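Local coordinates for protein Alpha/beta hydrolase (PDB 6TJ2) that probably hydrolyses esters such as methyl salicylate, as an extracellular alpha/beta-hydrolase related to tobacco salicylic acid binding protein 2, at residues 228-233 with 255-260; 114-119 with 138-143; 173-178 with 205-210; 49-54 with 77-82; 187-192 with 264-269. All blocks are in the same frame, centred on the assembly; numbering follows the deposited sequence.

Contact 1. Residues 228-233 with 255-260; sequences YLYLTE and FRFIEG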
# COMPACT_ATOMS: atom_id res chain seq x y z
N TYR A 228 14.05 -3.95 5.45
CA TYR A 228 13.34 -2.67 5.53
C TYR A 228 12.04 -2.94 6.24
O TYR A 228 11.21 -3.75 5.76
CB TYR A 228 13.10 -2.04 4.16
CG TYR A 228 12.84 -0.55 4.22
CD1 TYR A 228 11.62 -0.04 4.62
CD2 TYR A 228 13.85 0.37 3.93
CE1 TYR A 228 11.40 1.31 4.78
CE2 TYR A 228 13.63 1.74 4.07
CZ TYR A 228 12.43 2.19 4.54
OH TYR A 228 12.24 3.55 4.71
N LEU A 229 11.85 -2.27 7.37
CA LEU A 229 10.63 -2.32 8.19
C LEU A 229 9.85 -1.04 7.94
O LEU A 229 10.36 0.05 8.19
CB LEU A 229 11.04 -2.51 9.67
CG LEU A 229 9.87 -2.42 10.66
CD1 LEU A 229 8.72 -3.39 10.37
CD2 LEU A 229 10.37 -2.59 12.11
N TYR A 230 8.64 -1.17 7.38
CA TYR A 230 7.82 -0.05 6.93
C TYR A 230 6.51 -0.03 7.63
O TYR A 230 5.82 -1.07 7.62
CB TYR A 230 7.61 -0.17 5.41
CG TYR A 230 6.73 0.89 4.82
CD1 TYR A 230 5.60 0.52 4.13
CD2 TYR A 230 6.99 2.24 4.98
CE1 TYR A 230 4.81 1.46 3.52
CE2 TYR A 230 6.15 3.20 4.42
CZ TYR A 230 5.08 2.80 3.69
OH TYR A 230 4.30 3.80 3.10
N LEU A 231 6.12 1.10 8.18
CA LEU A 231 4.78 1.31 8.74
C LEU A 231 3.95 2.13 7.76
O LEU A 231 4.38 3.16 7.29
CB LEU A 231 4.83 1.97 10.11
CG LEU A 231 5.75 1.32 11.14
CD1 LEU A 231 5.69 2.09 12.45
CD2 LEU A 231 5.37 -0.14 11.37
N THR A 232 2.75 1.63 7.43
CA THR A 232 2.07 2.11 6.21
C THR A 232 1.42 3.49 6.36
O THR A 232 1.04 4.03 5.32
CB THR A 232 1.02 1.12 5.74
OG1 THR A 232 -0.05 1.04 6.68
CG2 THR A 232 1.59 -0.27 5.49
N GLU A 233 1.36 4.08 7.55
CA GLU A 233 0.86 5.45 7.71
C GLU A 233 2.04 6.39 7.98
O GLU A 233 1.80 7.55 8.37
CB GLU A 233 -0.20 5.53 8.80
CG GLU A 233 -1.58 5.00 8.34
CD GLU A 233 -2.47 4.68 9.50
OE1 GLU A 233 -2.14 3.77 10.29
OE2 GLU A 233 -3.53 5.33 9.63
N PHE A 255 16.49 -7.01 -0.36
CA PHE A 255 16.30 -6.84 1.10
C PHE A 255 15.06 -7.61 1.52
O PHE A 255 14.18 -7.94 0.69
CB PHE A 255 16.19 -5.34 1.46
CG PHE A 255 14.97 -4.68 0.89
CD1 PHE A 255 13.82 -4.58 1.62
CD2 PHE A 255 14.94 -4.20 -0.39
CE1 PHE A 255 12.67 -4.03 1.09
CE2 PHE A 255 13.82 -3.59 -0.91
CZ PHE A 255 12.68 -3.48 -0.17
N ARG A 256 14.93 -7.81 2.81
CA ARG A 256 13.74 -8.41 3.41
C ARG A 256 12.76 -7.33 3.83
O ARG A 256 13.08 -6.48 4.67
CB ARG A 256 14.08 -9.24 4.65
CG ARG A 256 12.88 -9.98 5.25
CD ARG A 256 13.14 -10.48 6.68
NE ARG A 256 14.25 -11.40 6.63
CZ ARG A 256 14.93 -11.79 7.72
NH1 ARG A 256 14.52 -11.42 8.91
NH2 ARG A 256 16.00 -12.52 7.57
N PHE A 257 11.60 -7.32 3.20
CA PHE A 257 10.54 -6.38 3.49
C PHE A 257 9.64 -6.90 4.59
O PHE A 257 9.09 -8.01 4.46
CB PHE A 257 9.70 -6.12 2.23
CG PHE A 257 8.56 -5.15 2.44
CD1 PHE A 257 8.81 -3.82 2.79
CD2 PHE A 257 7.24 -5.51 2.16
CE1 PHE A 257 7.76 -2.94 3.01
CE2 PHE A 257 6.20 -4.62 2.34
CZ PHE A 257 6.45 -3.31 2.75
N ILE A 258 9.38 -6.09 5.61
CA ILE A 258 8.43 -6.36 6.71
C ILE A 258 7.53 -5.15 6.87
O ILE A 258 8.04 -4.02 6.96
CB ILE A 258 9.15 -6.72 8.02
CG1 ILE A 258 10.03 -7.98 7.87
CG2 ILE A 258 8.15 -6.83 9.15
CD1 ILE A 258 9.32 -9.27 7.57
N GLU A 259 6.23 -5.35 6.86
CA GLU A 259 5.24 -4.29 6.93
C GLU A 259 4.52 -4.32 8.26
O GLU A 259 4.18 -5.38 8.78
CB GLU A 259 4.21 -4.51 5.81
CG GLU A 259 3.17 -3.41 5.64
CD GLU A 259 2.01 -3.91 4.75
OE1 GLU A 259 1.17 -4.73 5.24
OE2 GLU A 259 1.91 -3.39 3.70
N GLY A 260 4.21 -3.16 8.77
CA GLY A 260 3.35 -2.99 9.93
C GLY A 260 2.47 -1.79 9.85
O GLY A 260 2.52 -1.04 8.86

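Contact 2. Residues 114-119 with 138-143; sequences LGHSFG and VFFDAF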
# COMPACT_ATOMS: atom_id res chain seq x y z
N LEU A 114 20.12 -1.17 13.52
CA LEU A 114 18.77 -0.71 13.08
C LEU A 114 18.72 0.79 13.18
O LEU A 114 19.02 1.32 14.27
CB LEU A 114 17.72 -1.42 13.92
CG LEU A 114 16.25 -1.19 13.53
CD1 LEU A 114 15.42 -2.39 13.99
CD2 LEU A 114 15.71 0.11 14.08
N GLY A 115 18.32 1.47 12.12
CA GLY A 115 18.19 2.94 12.11
C GLY A 115 16.80 3.35 11.73
O GLY A 115 16.16 2.68 10.92
N HIS A 116 16.31 4.42 12.34
CA HIS A 116 15.03 5.09 12.03
C HIS A 116 15.31 6.43 11.40
O HIS A 116 16.24 7.11 11.85
CB HIS A 116 14.20 5.19 13.29
CG HIS A 116 12.88 5.84 13.14
ND1 HIS A 116 12.70 7.15 13.35
CD2 HIS A 116 11.66 5.33 12.84
CE1 HIS A 116 11.42 7.45 13.24
NE2 HIS A 116 10.77 6.35 12.95
N SER A 117 14.55 6.80 10.37
CA SER A 117 14.64 8.11 9.70
C SER A 117 16.08 8.47 9.32
O SER A 117 16.74 7.71 8.58
CB SER A 117 13.84 9.15 10.45
OG SER A 117 14.25 9.32 11.79
N PHE A 118 16.60 9.64 9.69
CA PHE A 118 17.97 10.10 9.41
C PHE A 118 18.94 9.03 9.87
O PHE A 118 20.05 8.88 9.34
CB PHE A 118 18.21 11.40 10.16
CG PHE A 118 19.66 11.83 10.30
CD1 PHE A 118 20.36 12.38 9.24
CD2 PHE A 118 20.37 11.58 11.46
CE1 PHE A 118 21.71 12.70 9.35
CE2 PHE A 118 21.73 11.90 11.57
CZ PHE A 118 22.39 12.46 10.51
N GLY A 119 18.59 8.26 10.90
CA GLY A 119 19.39 7.14 11.35
C GLY A 119 19.71 6.11 10.28
O GLY A 119 20.73 5.43 10.41
N VAL A 138 19.04 -3.07 9.44
CA VAL A 138 17.58 -2.90 9.35
C VAL A 138 17.29 -1.42 9.20
O VAL A 138 17.65 -0.64 10.11
CB VAL A 138 16.83 -3.52 10.54
CG1 VAL A 138 15.34 -3.26 10.42
CG2 VAL A 138 17.14 -5.00 10.64
N PHE A 139 16.66 -1.05 8.13
CA PHE A 139 16.16 0.31 7.90
C PHE A 139 14.71 0.36 8.32
O PHE A 139 13.88 -0.32 7.70
CB PHE A 139 16.29 0.68 6.43
CG PHE A 139 17.71 0.84 5.98
CD1 PHE A 139 18.25 2.10 5.79
CD2 PHE A 139 18.52 -0.24 5.73
CE1 PHE A 139 19.57 2.25 5.41
CE2 PHE A 139 19.84 -0.11 5.35
CZ PHE A 139 20.37 1.16 5.23
N PHE A 140 14.35 1.09 9.34
CA PHE A 140 13.00 1.23 9.91
C PHE A 140 12.47 2.60 9.57
O PHE A 140 12.91 3.57 10.18
CB PHE A 140 13.00 0.90 11.39
CG PHE A 140 11.78 1.31 12.16
CD1 PHE A 140 11.86 1.69 13.50
CD2 PHE A 140 10.53 1.31 11.57
CE1 PHE A 140 10.73 2.15 14.16
CE2 PHE A 140 9.42 1.79 12.23
CZ PHE A 140 9.52 2.20 13.54
N ASP A 141 11.64 2.72 8.52
CA ASP A 141 11.09 4.03 8.11
C ASP A 141 12.27 5.00 8.06
O ASP A 141 12.22 6.10 8.65
CB ASP A 141 9.96 4.49 9.01
CG ASP A 141 8.71 3.67 8.85
OD1 ASP A 141 8.66 2.84 8.00
OD2 ASP A 141 7.72 3.96 9.57
N ALA A 142 13.28 4.58 7.32
CA ALA A 142 14.58 5.23 7.30
C ALA A 142 14.97 5.63 5.88
O ALA A 142 14.56 5.02 4.88
CB ALA A 142 15.66 4.38 7.94
N PHE A 143 15.79 6.66 5.80
CA PHE A 143 16.38 7.08 4.53
C PHE A 143 17.54 6.16 4.19
O PHE A 143 18.28 5.69 5.08
CB PHE A 143 16.86 8.53 4.64
CG PHE A 143 15.74 9.47 4.96
CD1 PHE A 143 14.81 9.76 3.98
CD2 PHE A 143 15.55 9.99 6.24
CE1 PHE A 143 13.72 10.59 4.28
CE2 PHE A 143 14.45 10.76 6.53
CZ PHE A 143 13.57 11.10 5.55
O HOH W 1 8.24 4.76 12.25

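Contact 3. Residues 173-178 with 205-210; sequences NTITLP and EPATPL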
# COMPACT_ATOMS: atom_id res chain seq x y z
N ASN A 173 21.76 27.45 12.59
CA ASN A 173 22.03 26.16 11.91
C ASN A 173 21.19 25.05 12.53
O ASN A 173 21.66 23.92 12.48
CB ASN A 173 23.51 25.79 11.91
CG ASN A 173 23.87 24.75 10.89
OD1 ASN A 173 24.62 23.79 11.19
ND2 ASN A 173 23.39 24.92 9.68
N THR A 174 19.96 25.33 12.92
CA THR A 174 19.05 24.28 13.41
C THR A 174 17.74 24.33 12.66
O THR A 174 17.36 25.37 12.07
CB THR A 174 18.82 24.32 14.91
OG1 THR A 174 18.13 25.51 15.31
CG2 THR A 174 20.12 24.21 15.70
N ILE A 175 17.05 23.20 12.66
CA ILE A 175 15.69 23.12 12.10
C ILE A 175 14.76 22.69 13.20
O ILE A 175 14.93 21.61 13.79
CB ILE A 175 15.63 22.11 10.95
CG1 ILE A 175 16.50 22.59 9.78
CG2 ILE A 175 14.19 21.90 10.52
CD1 ILE A 175 16.74 21.51 8.71
N THR A 176 13.78 23.54 13.48
CA THR A 176 12.68 23.22 14.40
C THR A 176 11.45 22.90 13.56
O THR A 176 11.02 23.77 12.79
CB THR A 176 12.41 24.35 15.39
OG1 THR A 176 13.61 24.61 16.13
CG2 THR A 176 11.27 24.02 16.33
N LEU A 177 10.91 21.71 13.69
CA LEU A 177 9.70 21.36 12.96
C LEU A 177 8.54 22.19 13.49
O LEU A 177 8.33 22.19 14.69
CB LEU A 177 9.34 19.89 13.14
CG LEU A 177 10.33 18.88 12.61
CD1 LEU A 177 9.92 17.47 13.03
CD2 LEU A 177 10.45 19.06 11.12
N PRO A 178 7.73 22.87 12.68
CA PRO A 178 6.52 23.51 13.16
C PRO A 178 5.57 22.45 13.70
O PRO A 178 5.47 21.36 13.09
CB PRO A 178 5.92 24.25 11.97
CG PRO A 178 7.09 24.37 11.02
CD PRO A 178 8.00 23.19 11.28
N GLU A 205 16.94 20.23 15.35
CA GLU A 205 17.95 19.37 14.73
C GLU A 205 19.10 20.22 14.21
O GLU A 205 18.91 21.09 13.35
CB GLU A 205 17.33 18.59 13.57
CG GLU A 205 18.30 17.56 12.97
CD GLU A 205 18.56 16.36 13.88
OE1 GLU A 205 18.02 16.26 14.99
OE2 GLU A 205 19.41 15.50 13.48
N PRO A 206 20.35 19.88 14.57
CA PRO A 206 21.51 20.50 13.92
C PRO A 206 21.51 20.16 12.43
O PRO A 206 21.35 18.99 12.06
CB PRO A 206 22.71 19.87 14.59
CG PRO A 206 22.21 19.29 15.88
CD PRO A 206 20.75 18.95 15.63
N ALA A 207 21.63 21.16 11.55
CA ALA A 207 21.19 20.97 10.16
C ALA A 207 22.28 20.38 9.27
O ALA A 207 21.94 19.79 8.25
CB ALA A 207 20.72 22.27 9.57
N THR A 208 23.56 20.58 9.55
CA THR A 208 24.61 20.21 8.57
C THR A 208 24.49 18.76 8.11
O THR A 208 24.55 18.50 6.91
CB THR A 208 26.00 20.57 9.07
OG1 THR A 208 26.02 21.99 9.26
CG2 THR A 208 27.08 20.02 8.17
N PRO A 209 24.31 17.76 9.00
CA PRO A 209 24.32 16.38 8.56
C PRO A 209 23.18 16.04 7.61
O PRO A 209 23.31 15.02 6.92
CB PRO A 209 24.24 15.58 9.86
CG PRO A 209 24.80 16.51 10.90
CD PRO A 209 24.29 17.89 10.46
N LEU A 210 22.11 16.79 7.63
CA LEU A 210 20.96 16.50 6.74
C LEU A 210 21.29 16.90 5.31
O LEU A 210 20.70 16.36 4.38
CB LEU A 210 19.73 17.25 7.24
CG LEU A 210 18.98 16.61 8.41
CD1 LEU A 210 19.87 16.40 9.63
CD2 LEU A 210 17.80 17.51 8.78

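Contact 4. Residues 49-54 with 77-82; sequences LIHGSW and PEYAGH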
# COMPACT_ATOMS: atom_id res chain seq x y z
N LEU A 49 20.23 0.30 18.26
CA LEU A 49 19.14 1.13 17.71
C LEU A 49 19.64 2.56 17.57
O LEU A 49 20.08 3.12 18.58
CB LEU A 49 17.89 1.10 18.57
CG LEU A 49 17.38 -0.30 18.94
CD1 LEU A 49 16.16 -0.16 19.80
CD2 LEU A 49 17.03 -1.11 17.70
N ILE A 50 19.55 3.11 16.37
CA ILE A 50 20.03 4.48 16.01
C ILE A 50 18.83 5.34 15.69
O ILE A 50 18.16 5.11 14.67
CB ILE A 50 21.02 4.39 14.86
CG1 ILE A 50 22.16 3.39 15.11
CG2 ILE A 50 21.50 5.80 14.53
CD1 ILE A 50 22.96 3.68 16.39
N HIS A 51 18.56 6.31 16.55
CA HIS A 51 17.46 7.25 16.33
C HIS A 51 17.78 8.17 15.14
O HIS A 51 18.94 8.28 14.73
CB HIS A 51 17.12 8.05 17.57
CG HIS A 51 18.16 9.05 18.01
ND1 HIS A 51 18.33 10.26 17.36
CD2 HIS A 51 19.10 9.00 18.98
CE1 HIS A 51 19.30 10.94 17.97
NE2 HIS A 51 19.79 10.19 18.95
N GLY A 52 16.76 8.89 14.73
CA GLY A 52 16.88 9.87 13.67
C GLY A 52 16.80 11.29 14.18
O GLY A 52 17.13 11.58 15.35
N SER A 53 16.47 12.21 13.30
CA SER A 53 16.46 13.65 13.61
C SER A 53 15.27 14.01 14.50
O SER A 53 14.23 13.28 14.56
CB SER A 53 16.46 14.47 12.35
OG SER A 53 17.60 14.23 11.57
N TRP A 54 15.38 15.12 15.21
CA TRP A 54 14.30 15.62 16.08
C TRP A 54 14.00 14.53 17.13
O TRP A 54 12.82 14.32 17.44
CB TRP A 54 13.07 16.04 15.29
CG TRP A 54 13.37 17.03 14.22
CD1 TRP A 54 13.76 18.33 14.39
CD2 TRP A 54 13.48 16.79 12.82
NE1 TRP A 54 14.04 18.91 13.19
CE2 TRP A 54 13.87 17.99 12.19
CE3 TRP A 54 13.19 15.66 12.04
CZ2 TRP A 54 14.09 18.05 10.81
CZ3 TRP A 54 13.38 15.74 10.68
CH2 TRP A 54 13.81 16.91 10.09
N PRO A 77 22.45 3.93 21.79
CA PRO A 77 23.45 4.98 22.00
C PRO A 77 22.89 6.35 21.65
O PRO A 77 22.12 6.50 20.67
CB PRO A 77 24.57 4.59 21.03
CG PRO A 77 23.88 3.77 19.97
CD PRO A 77 22.83 3.01 20.72
N GLU A 78 23.37 7.34 22.35
CA GLU A 78 23.23 8.73 21.89
C GLU A 78 24.44 9.06 20.98
O GLU A 78 25.46 8.32 20.99
CB GLU A 78 23.21 9.69 23.07
CG GLU A 78 22.79 11.09 22.72
CD GLU A 78 21.51 11.02 21.91
OE1 GLU A 78 20.44 10.98 22.56
OE2 GLU A 78 21.59 11.08 20.67
N TYR A 79 24.28 10.06 20.13
CA TYR A 79 25.35 10.41 19.18
C TYR A 79 25.59 11.92 19.17
O TYR A 79 24.82 12.65 19.71
CB TYR A 79 25.11 9.74 17.83
CG TYR A 79 23.81 10.02 17.11
CD1 TYR A 79 23.52 11.24 16.53
CD2 TYR A 79 22.91 8.99 16.91
CE1 TYR A 79 22.37 11.43 15.78
CE2 TYR A 79 21.75 9.17 16.17
CZ TYR A 79 21.48 10.39 15.60
OH TYR A 79 20.37 10.56 14.85
N ALA A 80 26.65 12.30 18.48
CA ALA A 80 27.20 13.66 18.56
C ALA A 80 26.13 14.69 18.20
O ALA A 80 25.32 14.49 17.28
CB ALA A 80 28.40 13.81 17.69
N GLY A 81 26.10 15.78 18.97
CA GLY A 81 25.21 16.91 18.73
C GLY A 81 23.75 16.62 19.04
O GLY A 81 22.88 17.45 18.74
N HIS A 82 23.48 15.48 19.66
CA HIS A 82 22.12 15.06 20.04
C HIS A 82 22.11 14.68 21.51
O HIS A 82 23.16 14.50 22.14
CB HIS A 82 21.64 13.92 19.15
CG HIS A 82 21.50 14.32 17.72
ND1 HIS A 82 22.57 14.64 16.91
CD2 HIS A 82 20.40 14.42 16.97
CE1 HIS A 82 22.09 14.95 15.69
NE2 HIS A 82 20.77 14.82 15.70
O HOH W 2 19.81 5.80 19.25

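Contact 5. Residues 187-192 with 264-269; sequences VNTASL and HMTTVR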
# COMPACT_ATOMS: atom_id res chain seq x y z
N VAL A 187 3.22 12.43 13.53
CA VAL A 187 2.39 11.71 14.53
C VAL A 187 0.91 11.74 14.12
O VAL A 187 -0.01 11.95 14.94
CB VAL A 187 2.65 12.26 15.95
CG1 VAL A 187 4.06 11.96 16.40
CG2 VAL A 187 2.38 13.74 16.08
N ASN A 188 0.64 11.58 12.83
CA ASN A 188 -0.72 11.64 12.28
C ASN A 188 -1.66 10.66 12.95
O ASN A 188 -2.87 11.03 13.04
CB ASN A 188 -0.68 11.40 10.76
CG ASN A 188 0.31 10.36 10.25
OD1 ASN A 188 1.48 10.43 10.57
ND2 ASN A 188 -0.18 9.45 9.42
N THR A 189 -1.24 9.56 13.52
CA THR A 189 -2.18 8.58 14.16
C THR A 189 -2.33 8.87 15.65
O THR A 189 -3.14 8.18 16.28
CB THR A 189 -1.73 7.14 13.91
OG1 THR A 189 -0.52 6.88 14.64
CG2 THR A 189 -1.50 6.85 12.46
N ALA A 190 -1.60 9.81 16.20
CA ALA A 190 -1.72 10.17 17.63
C ALA A 190 -2.92 11.07 17.89
O ALA A 190 -3.35 11.83 17.01
CB ALA A 190 -0.46 10.91 18.08
N SER A 191 -3.40 11.03 19.14
CA SER A 191 -4.33 12.06 19.63
C SER A 191 -3.58 13.39 19.74
O SER A 191 -2.34 13.40 19.74
CB SER A 191 -4.90 11.65 20.97
OG SER A 191 -3.90 11.73 21.98
N LEU A 192 -4.29 14.48 19.89
CA LEU A 192 -3.63 15.79 20.07
C LEU A 192 -2.79 15.79 21.36
O LEU A 192 -1.66 16.27 21.34
CB LEU A 192 -4.66 16.90 20.15
CG LEU A 192 -4.02 18.26 20.37
CD1 LEU A 192 -3.11 18.63 19.23
CD2 LEU A 192 -5.11 19.32 20.56
N HIS A 264 5.36 7.70 11.88
CA HIS A 264 6.78 7.93 12.11
C HIS A 264 7.16 7.93 13.59
O HIS A 264 8.18 7.33 13.93
CB HIS A 264 7.18 9.27 11.47
CG HIS A 264 8.62 9.37 11.15
ND1 HIS A 264 9.25 8.47 10.35
CD2 HIS A 264 9.57 10.30 11.48
CE1 HIS A 264 10.49 8.86 10.13
NE2 HIS A 264 10.75 9.96 10.82
N MET A 265 6.42 8.62 14.43
CA MET A 265 6.89 8.82 15.84
C MET A 265 5.86 8.46 16.90
O MET A 265 6.24 8.47 18.08
CB MET A 265 7.39 10.24 16.04
CG MET A 265 8.54 10.53 15.16
SD MET A 265 9.38 12.02 15.74
CE MET A 265 10.96 11.88 14.93
N THR A 266 4.64 8.04 16.57
CA THR A 266 3.67 7.63 17.63
C THR A 266 3.93 6.19 18.06
O THR A 266 3.96 5.86 19.25
CB THR A 266 2.25 7.72 17.08
OG1 THR A 266 2.02 9.03 16.56
CG2 THR A 266 1.20 7.36 18.10
N THR A 267 4.05 5.30 17.08
CA THR A 267 3.83 3.86 17.31
C THR A 267 4.89 3.26 18.18
O THR A 267 4.59 2.35 18.98
CB THR A 267 3.69 3.17 15.96
OG1 THR A 267 2.90 3.98 15.08
CG2 THR A 267 3.05 1.78 16.06
N VAL A 268 6.11 3.74 18.10
CA VAL A 268 7.18 3.18 18.98
C VAL A 268 6.88 3.50 20.43
O VAL A 268 7.45 2.87 21.36
CB VAL A 268 8.59 3.67 18.62
CG1 VAL A 268 8.96 3.15 17.25
CG2 VAL A 268 8.73 5.17 18.77
N ARG A 269 6.04 4.49 20.71
CA ARG A 269 5.63 4.85 22.11
C ARG A 269 4.35 4.15 22.47
O ARG A 269 4.25 3.69 23.62
CB ARG A 269 5.42 6.35 22.29
CG ARG A 269 6.73 7.08 22.49
CD ARG A 269 7.14 7.73 21.20
NE ARG A 269 8.28 8.56 21.51
CZ ARG A 269 8.60 9.68 20.88
NH1 ARG A 269 7.97 10.07 19.79
NH2 ARG A 269 9.60 10.39 21.33
O HOH W 3 4.03 9.65 9.88
O HOH W 4 0.28 4.51 15.81

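Contact 1. Residues 228-233 with 255-260
Strands 228-231 and 256-260 run parallel, their axes 4.7 Å apart at closest approach and 21° off strict alignment, with Tyr228 beside Phe257 and Leu231 beside Gly260. Backbone hydrogen bonds pass from one strand to the other in alternation: Tyr228 N donates to Arg256 O, Tyr228 O accepts from Ile258 N, and Tyr230 repeats the pattern with Ile258 O and Gly260 N. Thr232 N extends the series to Gly260 O at 3.0 Å through a more bent bond. Tyr228, Tyr230, Phe257 and Glu259 project from one face of the sheet. There the CE1 atom of Phe257 rests 3.7 Å from Tyr230 CB, and Tyr228 CB packs on the CD1 atom of Phe255, just before the strand. Methyl CG2 of Thr232 lies 3.5 Å from Glu259 CG; the Glu259 carboxylate binds Thr232 of the second subunit. On the other face, CD1 of Leu229 touches Ile258 CG2 at 3.7 Å, and Leu231 CD2 settles against the bare backbone of Gly260, 3.7 Å from its carbonyl carbon. Helix 272-283 covers both leucines, whereas helix 244-250 lies against both tyrosines. With that second helix linking the strands, this is the beta-alpha-beta crossover that ends the parallel sheet of the alpha/beta-hydrolase fold.

Contact 2. Residues 114-119 with 138-143
Phe140 N donates to Gly115 O at 2.9 Å in a nearly straight bond, and Gly115 N in turn reaches Val138 O at 3.0 Å. Further along, where segment 138-143 turns a corner at Phe140 and Asp141, the bonding changes: Ser117 N meets Asp141 O with the donor 42° above the carbonyl plane, and Phe143 N approaches Ser117 O in a similarly raised position. A water links the side chains beyond the strands, donating to Asp141 OD2 at 2.8 Å and standing in the imidazole plane of His116 near NE2. The other carboxylate oxygen, OD1, accepts from Leu231 N on the next strand. His116 directs its ring edge at the face of Phe140 in a T-shaped pair, planes 60° apart, with CD2 over the rim 3.6 Å from Phe140 CE1. On the same face of the sheet, Leu114 CD1 packs 3.7 Å from Val138 CG1 and Leu114 CD2 nears Phe140 CB. The methyl of Ala142 fits between Gly115 O, 3.5 Å away, and Ser117 O, while Phe143 turns a ring edge to Phe118 N. Ser117 has a positive phi of 50° within a type II' turn from His116 to Gly119. This strained turn between strand 111-117 and helix 119-129, with its GxSxG sequence, is consistent with a nucleophile elbow on which Ser117 would be the nucleophile of a Ser-His-Asp triad.

Contact 3. Residues 173-178 with 205-210
Ile175 O is gripped by two donors: Glu205 N of the facing strand, at 2.9 Å in a bond of 169°, and the indole NE1 of Trp54. The bond to Glu205 is half of a hydrogen-bonded antiparallel pair, completed by Ile175 N donating back to Glu205 O, also at 2.9 Å. Strands 174-175 and 205-206 thus form a two-stranded antiparallel sheet, separate from the main parallel sheet, within the helix-rich insertion that probably serves as the cap of this alpha/beta hydrolase. The pairing is extended past Pro206 by Ala207 N, which donates to Asn173 O at 2.9 Å. Between these bonds Thr174 CA comes 3.2 Å from Glu205 O in a CA-H...O contact. The side chain of Glu205 bends away at chi2 (71°), and its carboxylate is held by His82 NE2 and Trp54 N, tying the small sheet to the loops after strands 46-50 and 73-75. Helix 157-170 covers Ile175 through Leu166 and Arg167. The outer methyl of Ile175 meets Leu210 tip to tip: CD1 lies 4.1 Å from Leu210 CD2 and equally far from Ala207 CB.

Contact 4. Residues 49-54 with 77-82
His51 meets Glu78 and Tyr79 at the loop that follows strand 46-50, where the His-Gly sequence matches the one that borders the oxyanion hole in many alpha/beta hydrolases. His51 NE2 donates to Glu78 OE2 at 2.6 Å in an almost straight bond; the oxygen lies in the imidazole plane and is met on its syn side, although ring and carboxylate are turned 63° apart. The anti side of the same oxygen accepts Tyr79 N at 2.9 Å, so two donors grip this oxygen, while OE1 takes Ala57 N. At the other ring nitrogen, His51 ND1 donates in the ring plane to a lone pair of Gly52 O, 2.7 Å away. Both ring nitrogens appear to carry a proton, so the imidazole is probably positively charged, which the Glu78 carboxylate would favour. Tyr79 forms an offset stack with His51, centroids 4.2 Å apart and planes inclined by 16°, its CE2 over the centre of the imidazole. Its hydroxyl OH donates to His51 O at 2.7 Å from above the carbonyl plane. His82 adds CD2 at the imidazole edge, 3.8 Å from His51 CE1. Nearer the strand, the side chains of Ile50 and Pro77 cross at about a right angle, CD1 of Ile50 lying 3.7 Å from Pro77 CG, and a water accepts from His51 N while donating to Leu49 O and Pro77 O. Helix 92-105 backs Tyr79 through Ile95, Ser98 and Val99, helix 119-129 packs on Ile50, and strand 46-50 pairs with strand 111-117 alongside.

Contact 5. Residues 187-192 with 264-269
Where Val187 and Ala190 close on Thr266, the flat groups lie at the margins. The carboxamide of Asn188 reaches the second segment through a water, which donates to OD1 at 2.8 Å and accepts from His264 N. The guanidinium of Arg269 turns its edge to Met265 O, which lies near its plane and receives NH1 at 2.9 Å within segment 264-269. The His264 side chain leads away from segment 187-192: the ring of Phe186 stands about perpendicular to its imidazole, that of His116 meets it at a lower angle, and ND1 is bonded to Asp234 OD2. Ser117, His264 and Asp234 have the geometry of a Ser-His-Asp triad, so the loop bearing the probable catalytic histidine is packed here against the turn between helices 179-185 and 192-200 of the probable cap. That turn is type I, from Val187 to Ala190. Thr266 points into it, its hydroxyl OG1 placed beside its own backbone N (chi1 -55°), 3.3 Å from Val187 CB and 3.5 Å from the methyl CB of Ala190. The side chains of Val187 and Thr266 cross at about a right angle, and Val187 CG1 also touches Met265 CB at 3.8 Å. Phe198 covers Val187 and Thr266, while Phe182 packs on Val187 and Met265. Thr189 also turns toward Thr266, its OG1 3.8 Å from Thr266 CB; that hydroxyl is bonded to Asp263 OD2 and accepts from a second water, which also binds Thr267 OG1. Asn188 ND2 is bonded to Glu233 O of its own chain and to Phe257 O of the third subunit.

In the fold
Contacts 4, 2 and 1 follow one another across the central parallel sheet. Strand 46-50 joins contact 4 to contact 2 through Ile50 N and Leu114 O (2.8 Å), and Leu229 N reaches Phe139 O to join contact 2 to contact 1. The probable active site lies where contacts 2, 4 and 5 converge: Ser117 CB is 3.2 Å from His264 NE2, and Ser117 OG is 3.3 Å from Gly52 CA. Contact 3 lies in the probable cap, its centre about 26 Å from that of contact 1, and is tied to contact 4 by Glu205 OE2 and His82 NE2 (2.7 Å). Contacts 1 and 5, joined through Glu233 and Asn188, both touch the third subunit.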